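Local coordinates for protein peroxiredoxin (Mycobacterium tuberculosis, PDB 5EPF) that reduces hydrogen peroxide and organic hydroperoxides to water and alcohols as a thiol-specific peroxidase, protecting the cell against oxidative stress, at residues A[41-46]-A[104-109]; A[52-57]-A[144-149]; A[124-129]-A[137-142]. One frame throughout, in Å; residues are numbered along the deposited sequence.

From the N terminus, strand 39-43 comes first and opens contact 1; helix 50-61 follows it and opens contact 2. Contact 1 closes at helix 104-109, tying the central strand to a helix against one face of the five-stranded mixed sheet. Contact 3 then joins strands 125-129 and 135-139 as a hairpin, in series after contact 1 and wholly within the span of contact 2, which closes last at helix 145-158 and crosses contact 1. Strands 39-43 and 125-129 are sheet neighbours, so backbone hydrogen bonds between these strands connect contacts 1 and 3. Contacts 2 and 3 meet where Glu-55 OE1 and Arg-124 NH1 form a salt bridge of 2.8 Å beside Cys-52.

Contact 1. Residues A[41-46]-A[104-109]; sequences LFFYPA and TVAAQF
Val-105 is the first helix residue to touch the strand: its CG1 methyl sits at the edge of the Phe-43 ring, near the ring plane, 4.2 Å from CZ. Its backbone N, like that of Ala-106, is hydrogen-bonded to the Asp-100 carboxylate. At Ala-106 the approach is by backbone as well as side chain, since Phe-43 CE1 comes 3.7 Å from Ala-106 CA, nearer than to the CB methyl. This small residue also marks the closest pair of alpha carbons, Phe-43 and Ala-106, at 8.0 Å. The axes of strand 41-43 and helix 104-109 lie at 104°, so the helix runs across the central strand of the thioredoxin-fold sheet of this peroxiredoxin, and every touching residue is buried. One turn after Val-105, Phe-109 supplies the largest side chain from the helix. Its CG lies anti to the carbonyl carbon (chi1 -79°), and Phe-43 CE2 stands over one face of its ring, displaced toward the rim. The two ring planes are inclined at 56° with centroids 5.3 Å apart, an oblique pair. At the tip of the same ring, CZ meets Leu-41 CD2 at 3.6 Å; Leu-41 CG, anti to the backbone N, sends that methyl to the ring.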
# COMPACT_ATOMS: atom_id res chain seq x y z
N LEU A 41 1.53 3.39 0.84
CA LEU A 41 0.36 2.53 0.71
C LEU A 41 0.38 1.96 -0.70
O LEU A 41 0.19 2.69 -1.67
CB LEU A 41 -0.93 3.34 0.94
CG LEU A 41 -2.23 2.55 0.90
CD1 LEU A 41 -2.30 1.54 2.07
CD2 LEU A 41 -3.43 3.50 0.92
N PHE A 42 0.68 0.67 -0.82
CA PHE A 42 0.88 0.06 -2.13
C PHE A 42 -0.26 -0.90 -2.44
O PHE A 42 -0.40 -1.94 -1.79
CB PHE A 42 2.29 -0.52 -2.33
CG PHE A 42 2.65 -1.77 -1.51
CD1 PHE A 42 2.55 -3.04 -2.07
CD2 PHE A 42 3.20 -1.66 -0.24
CE1 PHE A 42 2.92 -4.17 -1.36
CE2 PHE A 42 3.58 -2.80 0.49
CZ PHE A 42 3.45 -4.04 -0.09
N PHE A 43 -1.08 -0.53 -3.43
CA PHE A 43 -2.17 -1.37 -3.91
C PHE A 43 -1.60 -2.37 -4.90
O PHE A 43 -0.93 -2.00 -5.88
CB PHE A 43 -3.20 -0.52 -4.66
CG PHE A 43 -4.12 0.28 -3.78
CD1 PHE A 43 -5.36 -0.20 -3.41
CD2 PHE A 43 -3.75 1.55 -3.37
CE1 PHE A 43 -6.22 0.57 -2.61
CE2 PHE A 43 -4.58 2.34 -2.60
CZ PHE A 43 -5.82 1.85 -2.21
N TYR A 44 -1.90 -3.65 -4.69
CA TYR A 44 -1.47 -4.68 -5.63
C TYR A 44 -2.66 -5.52 -6.06
O TYR A 44 -3.60 -5.72 -5.28
CB TYR A 44 -0.36 -5.57 -5.05
CG TYR A 44 -0.67 -6.21 -3.70
CD1 TYR A 44 -1.38 -7.41 -3.62
CD2 TYR A 44 -0.23 -5.62 -2.51
CE1 TYR A 44 -1.64 -8.01 -2.37
CE2 TYR A 44 -0.50 -6.20 -1.29
CZ TYR A 44 -1.19 -7.39 -1.23
OH TYR A 44 -1.43 -7.94 0.00
N PRO A 45 -2.66 -6.02 -7.30
CA PRO A 45 -3.87 -6.73 -7.79
C PRO A 45 -4.21 -7.99 -7.02
O PRO A 45 -5.38 -8.23 -6.71
CB PRO A 45 -3.57 -6.99 -9.28
CG PRO A 45 -2.44 -6.10 -9.64
CD PRO A 45 -1.73 -5.68 -8.39
N ALA A 46 -3.22 -8.83 -6.73
CA ALA A 46 -3.51 -10.18 -6.26
C ALA A 46 -2.34 -10.70 -5.45
O ALA A 46 -1.25 -10.93 -5.98
CB ALA A 46 -3.81 -11.11 -7.43
N THR A 104 -13.84 -0.57 -1.34
CA THR A 104 -14.26 0.77 -0.93
C THR A 104 -13.08 1.74 -0.88
O THR A 104 -13.17 2.87 -1.36
CB THR A 104 -14.94 0.68 0.44
OG1 THR A 104 -16.07 -0.20 0.33
CG2 THR A 104 -15.40 2.06 0.93
N VAL A 105 -11.95 1.30 -0.33
CA VAL A 105 -10.80 2.18 -0.25
C VAL A 105 -10.16 2.34 -1.63
O VAL A 105 -9.75 3.44 -2.02
CB VAL A 105 -9.82 1.72 0.85
CG1 VAL A 105 -8.59 2.61 0.89
CG2 VAL A 105 -10.52 1.73 2.22
N ALA A 106 -10.12 1.25 -2.41
CA ALA A 106 -9.66 1.37 -3.79
C ALA A 106 -10.46 2.43 -4.55
O ALA A 106 -9.90 3.23 -5.30
CB ALA A 106 -9.77 0.01 -4.48
N ALA A 107 -11.79 2.43 -4.37
CA ALA A 107 -12.62 3.44 -5.01
C ALA A 107 -12.25 4.84 -4.55
O ALA A 107 -12.20 5.78 -5.36
CB ALA A 107 -14.10 3.15 -4.75
N GLN A 108 -11.98 5.01 -3.25
CA GLN A 108 -11.56 6.31 -2.75
C GLN A 108 -10.30 6.80 -3.46
O GLN A 108 -10.17 7.99 -3.74
CB GLN A 108 -11.33 6.23 -1.24
CG GLN A 108 -10.67 7.46 -0.67
CD GLN A 108 -10.11 7.27 0.73
OE1 GLN A 108 -9.49 8.17 1.28
NE2 GLN A 108 -10.32 6.09 1.30
N PHE A 109 -9.37 5.89 -3.75
CA PHE A 109 -8.11 6.24 -4.41
C PHE A 109 -8.21 6.21 -5.93
O PHE A 109 -7.23 6.58 -6.61
CB PHE A 109 -7.00 5.31 -3.92
CG PHE A 109 -6.43 5.69 -2.57
CD1 PHE A 109 -5.25 6.43 -2.49
CD2 PHE A 109 -7.08 5.33 -1.39
CE1 PHE A 109 -4.71 6.78 -1.25
CE2 PHE A 109 -6.55 5.68 -0.15
CZ PHE A 109 -5.36 6.41 -0.08

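Contact 2. Residues A[52-57]-A[144-149]; sequences CTKEAC and SMDAHA
Glu-55, Met-145 and Lys-54 have the most surface buried where helix 50-61, which carries the peroxidatic Cys-52 of the peroxiredoxin fold, runs beside the first turn of the C-terminal helix 145-158. The short axes are 8.1 Å apart and inclined at only 27°, so the helices run nearly parallel. The alpha carbons of Glu-55 and Met-145 approach to 4.8 Å, the nearest backbone pair.

Glu-55 has CG anti to the backbone N and an extended chain, which carries its carboxylate past Met-145 to His-148. There OE2 lies over one face of the imidazole, 3.3 Å from His-148 CG, with carboxylate and ring planes 37° apart. It sits toward the CB end of the imidazole, near CG and CB; the other oxygen, OE1, forms a salt bridge with Arg-124, and His-148 ND1 is hydrogen-bonded to Thr-126 OG1. Arg-124 also touches Cys-52, so Glu-55 probably helps position the arginine beside the active-site thiol.

Met-145 presents its CB to the aliphatic part of Lys-54, whose CD lies 4.0 Å away, and the two side chains cross at about a right angle. Bends at chi2 and chi3 then lead the methionine tip away.

Lys-54 is extended as far as CE and bent at chi4 (64°). Its NZ remains 4.1 Å from Asp-146 OD1, beyond salt-bridge range, and a water bridges the opposite charges by accepting from NZ at 2.9 Å and donating to OD1 at 2.7 Å.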
# COMPACT_ATOMS: atom_id res chain seq x y z
N CYS A 52 3.28 -9.50 -7.85
CA CYS A 52 2.97 -8.92 -6.55
C CYS A 52 3.94 -9.42 -5.49
O CYS A 52 4.34 -8.67 -4.60
CB CYS A 52 1.50 -9.18 -6.19
SG CYS A 52 0.26 -8.41 -7.33
N THR A 53 4.34 -10.70 -5.57
CA THR A 53 5.36 -11.21 -4.67
C THR A 53 6.68 -10.44 -4.84
O THR A 53 7.31 -10.04 -3.85
CB THR A 53 5.56 -12.70 -4.92
OG1 THR A 53 4.33 -13.38 -4.65
CG2 THR A 53 6.67 -13.26 -4.05
N LYS A 54 7.08 -10.17 -6.08
CA LYS A 54 8.30 -9.39 -6.30
C LYS A 54 8.18 -8.01 -5.68
O LYS A 54 9.07 -7.56 -4.94
CB LYS A 54 8.60 -9.28 -7.79
CG LYS A 54 9.91 -8.57 -8.11
CD LYS A 54 10.23 -8.64 -9.62
CE LYS A 54 11.54 -7.92 -9.98
NZ LYS A 54 12.73 -8.56 -9.34
N GLU A 55 7.07 -7.31 -5.94
CA GLU A 55 6.89 -5.96 -5.42
C GLU A 55 6.91 -5.94 -3.90
O GLU A 55 7.62 -5.13 -3.28
CB GLU A 55 5.57 -5.39 -5.95
CG GLU A 55 5.34 -3.98 -5.44
CD GLU A 55 3.99 -3.39 -5.75
OE1 GLU A 55 3.12 -4.04 -6.36
OE2 GLU A 55 3.78 -2.21 -5.35
N ALA A 56 6.14 -6.84 -3.27
CA ALA A 56 5.99 -6.83 -1.82
C ALA A 56 7.25 -7.33 -1.13
O ALA A 56 7.59 -6.86 -0.04
CB ALA A 56 4.77 -7.66 -1.44
N CYS A 57 7.96 -8.29 -1.74
CA CYS A 57 9.23 -8.72 -1.16
C CYS A 57 10.30 -7.64 -1.26
O CYS A 57 11.19 -7.57 -0.41
CB CYS A 57 9.71 -10.02 -1.81
SG CYS A 57 8.76 -11.47 -1.29
N SER A 144 7.99 -0.59 -13.14
CA SER A 144 8.50 -1.91 -12.76
C SER A 144 8.08 -2.25 -11.32
O SER A 144 7.69 -1.38 -10.53
CB SER A 144 10.02 -1.94 -12.86
OG SER A 144 10.57 -1.26 -11.74
N MET A 145 8.18 -3.54 -10.98
CA MET A 145 7.77 -3.96 -9.64
C MET A 145 8.64 -3.32 -8.56
O MET A 145 8.13 -2.93 -7.50
CB MET A 145 7.82 -5.48 -9.53
CG MET A 145 6.87 -6.23 -10.47
SD MET A 145 5.13 -5.74 -10.34
CE MET A 145 4.98 -4.52 -11.65
N ASP A 146 9.95 -3.20 -8.80
CA ASP A 146 10.85 -2.62 -7.80
C ASP A 146 10.65 -1.12 -7.69
O ASP A 146 10.91 -0.54 -6.62
CB ASP A 146 12.32 -2.89 -8.12
CG ASP A 146 12.74 -4.33 -7.86
OD1 ASP A 146 11.99 -5.11 -7.25
OD2 ASP A 146 13.87 -4.68 -8.29
N ALA A 147 10.20 -0.47 -8.77
CA ALA A 147 10.10 0.99 -8.79
C ALA A 147 9.12 1.51 -7.75
O ALA A 147 9.25 2.64 -7.29
CB ALA A 147 9.67 1.47 -10.18
N HIS A 148 8.13 0.71 -7.36
CA HIS A 148 7.19 1.16 -6.33
C HIS A 148 7.91 1.50 -5.04
O HIS A 148 7.81 2.63 -4.54
CB HIS A 148 6.09 0.12 -6.15
CG HIS A 148 5.16 0.07 -7.31
ND1 HIS A 148 4.02 0.85 -7.38
CD2 HIS A 148 5.25 -0.60 -8.48
CE1 HIS A 148 3.42 0.62 -8.54
NE2 HIS A 148 4.15 -0.24 -9.23
N ALA A 149 8.72 0.58 -4.51
CA ALA A 149 9.46 0.89 -3.30
C ALA A 149 10.61 1.85 -3.58
O ALA A 149 10.88 2.74 -2.78
CB ALA A 149 9.95 -0.37 -2.61
O HOH W 1 13.07 -7.50 -6.69
O HOH W 2 8.69 -2.45 -4.87

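Contact 3. Residues A[124-129]-A[137-142]; sequences RTTFVI and DVISSE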
# COMPACT_ATOMS: atom_id res chain seq x y z
N ARG A 124 -2.59 -1.68 -10.06
CA ARG A 124 -1.37 -1.60 -9.24
C ARG A 124 -0.88 -0.15 -9.13
O ARG A 124 -0.45 0.43 -10.13
CB ARG A 124 -0.28 -2.47 -9.85
CG ARG A 124 0.97 -2.56 -8.98
CD ARG A 124 2.14 -3.37 -9.57
NE ARG A 124 1.76 -4.68 -10.12
CZ ARG A 124 1.71 -5.82 -9.43
NH1 ARG A 124 2.03 -5.86 -8.14
NH2 ARG A 124 1.35 -6.95 -10.04
N THR A 125 -0.91 0.42 -7.94
CA THR A 125 -0.64 1.84 -7.74
C THR A 125 -0.15 2.04 -6.32
O THR A 125 -0.72 1.46 -5.40
CB THR A 125 -1.93 2.67 -7.93
OG1 THR A 125 -2.69 2.18 -9.04
CG2 THR A 125 -1.62 4.12 -8.14
N THR A 126 0.87 2.89 -6.15
CA THR A 126 1.41 3.19 -4.83
C THR A 126 1.28 4.67 -4.52
O THR A 126 1.60 5.52 -5.36
CB THR A 126 2.87 2.75 -4.76
OG1 THR A 126 2.93 1.34 -5.00
CG2 THR A 126 3.50 3.08 -3.41
N PHE A 127 0.83 4.96 -3.30
CA PHE A 127 0.66 6.34 -2.83
C PHE A 127 1.57 6.56 -1.64
O PHE A 127 1.48 5.83 -0.64
CB PHE A 127 -0.80 6.58 -2.44
CG PHE A 127 -1.75 6.38 -3.58
CD1 PHE A 127 -2.09 7.44 -4.43
CD2 PHE A 127 -2.29 5.12 -3.86
CE1 PHE A 127 -2.93 7.26 -5.51
CE2 PHE A 127 -3.14 4.93 -4.95
CZ PHE A 127 -3.46 6.01 -5.76
N VAL A 128 2.44 7.57 -1.72
CA VAL A 128 3.23 7.98 -0.56
C VAL A 128 2.43 9.07 0.14
O VAL A 128 2.15 10.12 -0.45
CB VAL A 128 4.61 8.49 -0.98
CG1 VAL A 128 5.43 8.88 0.24
CG2 VAL A 128 5.34 7.47 -1.84
N ILE A 129 2.01 8.81 1.38
CA ILE A 129 1.07 9.66 2.11
C ILE A 129 1.76 10.27 3.32
O ILE A 129 2.29 9.54 4.17
CB ILE A 129 -0.17 8.86 2.54
CG1 ILE A 129 -0.83 8.15 1.34
CG2 ILE A 129 -1.16 9.77 3.32
CD1 ILE A 129 -1.90 7.14 1.72
N ASP A 137 3.63 11.40 -3.51
CA ASP A 137 4.07 10.78 -4.75
C ASP A 137 3.08 9.68 -5.10
O ASP A 137 2.41 9.14 -4.22
CB ASP A 137 5.49 10.20 -4.61
CG ASP A 137 6.20 9.98 -5.94
OD1 ASP A 137 5.70 10.38 -7.00
OD2 ASP A 137 7.29 9.38 -5.89
N VAL A 138 2.97 9.37 -6.39
CA VAL A 138 2.17 8.27 -6.91
C VAL A 138 3.01 7.50 -7.91
O VAL A 138 3.61 8.10 -8.82
CB VAL A 138 0.87 8.76 -7.59
CG1 VAL A 138 0.04 7.57 -8.07
CG2 VAL A 138 0.05 9.65 -6.64
N ILE A 139 3.09 6.18 -7.74
CA ILE A 139 3.73 5.28 -8.70
C ILE A 139 2.64 4.44 -9.34
O ILE A 139 1.96 3.67 -8.64
CB ILE A 139 4.83 4.41 -8.06
CG1 ILE A 139 5.84 5.25 -7.26
CG2 ILE A 139 5.52 3.58 -9.16
CD1 ILE A 139 5.52 5.41 -5.74
N SER A 140 2.46 4.57 -10.65
CA SER A 140 1.33 3.94 -11.32
C SER A 140 1.68 2.58 -11.92
O SER A 140 2.81 2.08 -11.82
CB SER A 140 0.72 4.91 -12.33
OG SER A 140 1.74 5.50 -13.12
N SER A 141 0.70 2.00 -12.63
CA SER A 141 0.73 0.57 -12.95
C SER A 141 1.75 0.22 -14.02
O SER A 141 2.10 -0.96 -14.15
CB SER A 141 -0.67 0.07 -13.33
OG SER A 141 -1.07 0.65 -14.53
N GLU A 142 2.26 1.19 -14.78
CA GLU A 142 3.19 0.86 -15.85
C GLU A 142 4.63 0.77 -15.36
O GLU A 142 5.50 0.36 -16.14
CB GLU A 142 3.08 1.88 -16.99
CG GLU A 142 3.74 3.21 -16.73
CD GLU A 142 2.89 4.21 -15.98
OE1 GLU A 142 1.96 3.83 -15.25
OE2 GLU A 142 3.15 5.42 -16.16
O HOH W 3 1.11 -3.39 -13.19
O HOH W 4 -1.86 2.99 -11.65
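Thr-126 and Ile-139 lie side by side and point the same way, from the sheet face that also carries Val-128 and Asp-137. Ile-139 CD1 rests 3.9 Å from Thr-126 CG2, the methyl that is anti to the backbone N. The same rotation sets OG1 beside the backbone N (chi1 -60°), its partner being His-148 of helix 145-158. Farther along this face, Val-128 CG2 meets the CB of Asp-137, whose carboxylate binds Thr-155 of the same helix through OD2.

The reverse face carries Phe-127 and Val-138, also alongside each other: Val-138 CG2 meets Phe-127 CD1 at 3.8 Å, obliquely to the ring. The other valine methyl, CG1, packs on Thr-125 CG2, so Val-138 spans two residues of the partner strand.

These pairings belong to a beta hairpin at the edge of the thioredoxin-fold sheet, where strands 125-129 and 135-139 run antiparallel at 166°. Thr-126 and Ile-139 form a hydrogen-bonded pair: Thr-126 N donates to Ile-139 O at 2.8 Å, and Ile-139 N returns a bond to Thr-126 O at 2.9 Å, both nearly straight and with donors lying in the carbonyl planes. Phe-127 and Val-138 are the adjacent non-hydrogen-bonded pair.

At the Ser-141 end the segments are also joined by water. One molecule donates to Thr-125 OG1, itself also hydrogen-bonded to Lys-123 O, at 2.9 Å and accepts weakly from Ser-141 N; another donates to Ser-141 O and weakly accepts from Arg-124 NE, NH1 being held in the salt bridge to Glu-55.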